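Local atomic coordinates of ribonucleoside triphosphate reductase (Lactobacillus leichmannii, PDB entry 1L1L), a protein that reduces ribonucleoside triphosphates to their 2'-deoxy forms with the help of coenzyme B12, as an allosterically regulated class II monomer. Residues I463-R468 / G537-I542. Sequence-based numbering, arbitrary orientation.
Sequences IIQKNR and GCNESI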
loop_
_atom_site.group_PDB
_atom_site.type_symbol
_atom_site.label_atom_id
_atom_site.label_comp_id
_atom_site.label_asym_id
_atom_site.label_seq_id
_atom_site.Cartn_x
_atom_site.Cartn_y
_atom_site.Cartn_z
ATOM N N ILE A 463 11.594 -12.225 11.503
ATOM C CA ILE A 463 12.119 -10.917 11.142
ATOM C C ILE A 463 11.494 -9.789 11.967
ATOM O O ILE A 463 12.181 -8.844 12.354
ATOM C CB ILE A 463 11.906 -10.615 9.637
ATOM C CG1 ILE A 463 12.644 -9.333 9.267
ATOM C CG2 ILE A 463 10.434 -10.458 9.321
ATOM C CD1 ILE A 463 14.136 -9.415 9.481
ATOM N N ILE A 464 10.197 -9.885 12.225
ATOM C CA ILE A 464 9.506 -8.862 13.005
ATOM C C ILE A 464 10.006 -8.869 14.453
ATOM O O ILE A 464 10.201 -7.808 15.065
ATOM C CB ILE A 464 7.986 -9.093 12.987
ATOM C CG1 ILE A 464 7.448 -8.865 11.575
ATOM C CG2 ILE A 464 7.301 -8.149 13.954
ATOM C CD1 ILE A 464 6.009 -9.242 11.424
ATOM N N GLN A 465 10.212 -10.071 14.990
ATOM C CA GLN A 465 10.709 -10.236 16.350
ATOM C C GLN A 465 12.046 -9.516 16.481
ATOM O O GLN A 465 12.333 -8.871 17.490
ATOM C CB GLN A 465 10.894 -11.724 16.659
ATOM C CG GLN A 465 11.648 -12.010 17.952
ATOM C CD GLN A 465 10.909 -11.534 19.192
ATOM O OE1 GLN A 465 9.784 -11.964 19.463
ATOM N NE2 GLN A 465 11.543 -10.643 19.958
ATOM N N LYS A 466 12.854 -9.618 15.435
ATOM C CA LYS A 466 14.165 -8.998 15.430
ATOM C C LYS A 466 14.132 -7.506 15.127
ATOM O O LYS A 466 14.931 -6.749 15.680
ATOM C CB LYS A 466 15.063 -9.720 14.421
ATOM C CG LYS A 466 16.439 -9.104 14.240
ATOM C CD LYS A 466 17.235 -9.878 13.205
ATOM C CE LYS A 466 18.494 -9.135 12.809
ATOM N NZ LYS A 466 19.193 -9.809 11.672
ATOM N N ASN A 467 13.209 -7.079 14.263
ATOM C CA ASN A 467 13.119 -5.668 13.876
ATOM C C ASN A 467 12.081 -4.781 14.566
ATOM O O ASN A 467 12.378 -3.638 14.899
ATOM C CB ASN A 467 12.912 -5.544 12.360
ATOM C CG ASN A 467 14.131 -5.964 11.568
ATOM O OD1 ASN A 467 15.218 -6.138 12.120
ATOM N ND2 ASN A 467 13.960 -6.109 10.258
ATOM N N ARG A 468 10.869 -5.286 14.759
ATOM C CA ARG A 468 9.811 -4.488 15.390
ATOM C C ARG A 468 9.719 -3.153 14.659
ATOM O O ARG A 468 9.493 -2.107 15.267
ATOM C CB ARG A 468 10.130 -4.245 16.872
ATOM C CG ARG A 468 10.178 -5.509 17.711
ATOM C CD ARG A 468 8.810 -6.153 17.828
ATOM N NE ARG A 468 8.866 -7.388 18.605
ATOM C CZ ARG A 468 7.828 -8.190 18.821
ATOM N NH1 ARG A 468 6.635 -7.891 18.320
ATOM N NH2 ARG A 468 7.984 -9.301 19.530
ATOM N N GLY A 537 9.597 -5.016 27.071
ATOM C CA GLY A 537 10.716 -5.938 27.098
ATOM C C GLY A 537 11.058 -6.540 25.745
ATOM O O GLY A 537 11.631 -7.628 25.683
ATOM N N CYS A 538 10.715 -5.846 24.662
ATOM C CA CYS A 538 11.006 -6.338 23.309
ATOM C C CYS A 538 12.128 -5.511 22.700
ATOM O O CYS A 538 12.641 -4.593 23.330
ATOM C CB CYS A 538 9.775 -6.206 22.416
ATOM S SG CYS A 538 9.370 -4.477 22.027
ATOM N N ASN A 539 12.496 -5.829 21.462
ATOM C CA ASN A 539 13.545 -5.094 20.769
ATOM C C ASN A 539 13.037 -3.724 20.347
ATOM O O ASN A 539 11.840 -3.540 20.125
ATOM C CB ASN A 539 13.992 -5.866 19.530
ATOM C CG ASN A 539 14.685 -7.155 19.877
ATOM O OD1 ASN A 539 15.725 -7.145 20.529
ATOM N ND2 ASN A 539 14.111 -8.279 19.454
ATOM N N GLU A 540 13.946 -2.763 20.250
ATOM C CA GLU A 540 13.573 -1.417 19.838
ATOM C C GLU A 540 13.433 -1.457 18.323
ATOM O O GLU A 540 14.132 -2.220 17.666
ATOM C CB GLU A 540 14.658 -0.416 20.243
ATOM C CG GLU A 540 15.054 -0.513 21.712
ATOM C CD GLU A 540 15.906 0.653 22.180
ATOM O OE1 GLU A 540 16.784 1.102 21.409
ATOM O OE2 GLU A 540 15.711 1.116 23.333
ATOM N N SER A 541 12.524 -0.655 17.776
ATOM C CA SER A 541 12.302 -0.607 16.330
ATOM C C SER A 541 13.579 -0.291 15.550
ATOM O O SER A 541 14.234 0.713 15.816
ATOM C CB SER A 541 11.242 0.450 16.011
ATOM O OG SER A 541 10.010 0.120 16.618
ATOM N N ILE A 542 13.921 -1.129 14.571
ATOM C CA ILE A 542 15.129 -0.907 13.770
ATOM C C ILE A 542 15.037 0.429 13.027
ATOM O O ILE A 542 16.030 1.149 12.871
ATOM C CB ILE A 542 15.359 -2.082 12.775
ATOM C CG1 ILE A 542 16.716 -1.923 12.082
ATOM C CG2 ILE A 542 14.212 -2.165 11.786
ATOM C CD1 ILE A 542 17.096 -3.114 11.199
HETATM O O HOH W 1 11.088 -8.198 19.968
HETATM O O HOH W 2 15.062 -4.363 16.273
#
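Cys538 sets its CB 4.1 Å from NE of Arg468, obliquely to the guanidinium, where the loop leaving the Schellman-capped helix 512-536 meets the C-terminal end of helix 458-467. In this protein built round a ten-stranded alpha-beta barrel, the loop leads to strand 545-546, which pairs in parallel with strand 471-474, the strand after helix 458-467. Here it satisfies carbonyls at the end of helix 458-467. Asn539 gives its side-chain amide to the first: ND2 lies 2.7 Å from Gln465 O, with the acceptor close to the amide plane and the donor tilted 22° from the carbonyl plane. A water joins the same Gln465 O to Asn539 N and, in the guanidinium plane, to NE of Arg468. Thr451 OG1 bonds to Arg468 NH1, and Phe452 makes a cation-pi contact with the same side chain. Arg468 CG rests 3.5 Å from Asn539 O, itself bonded to Lys448. A second water lies near both Glu540 O and Lys466 O, with more acceptors around it than protons to give. Ser541 OG lies 2.7 Å from Arg468 O; its one proton could go there or to Asp529, while Lys448 NZ bonds to the same hydroxyl oxygen. Ile542 closes the contact with a backbone bond, N to Asn467 O at 3.0 Å, while its side chain runs alongside that of Asn467. Chi1 of -173° and an extended chi2 carry Ile542 CD1 to 3.7 Å from Asn467 OD1, and Ile542 CG2 packs 3.7 Å from Asn467 CB.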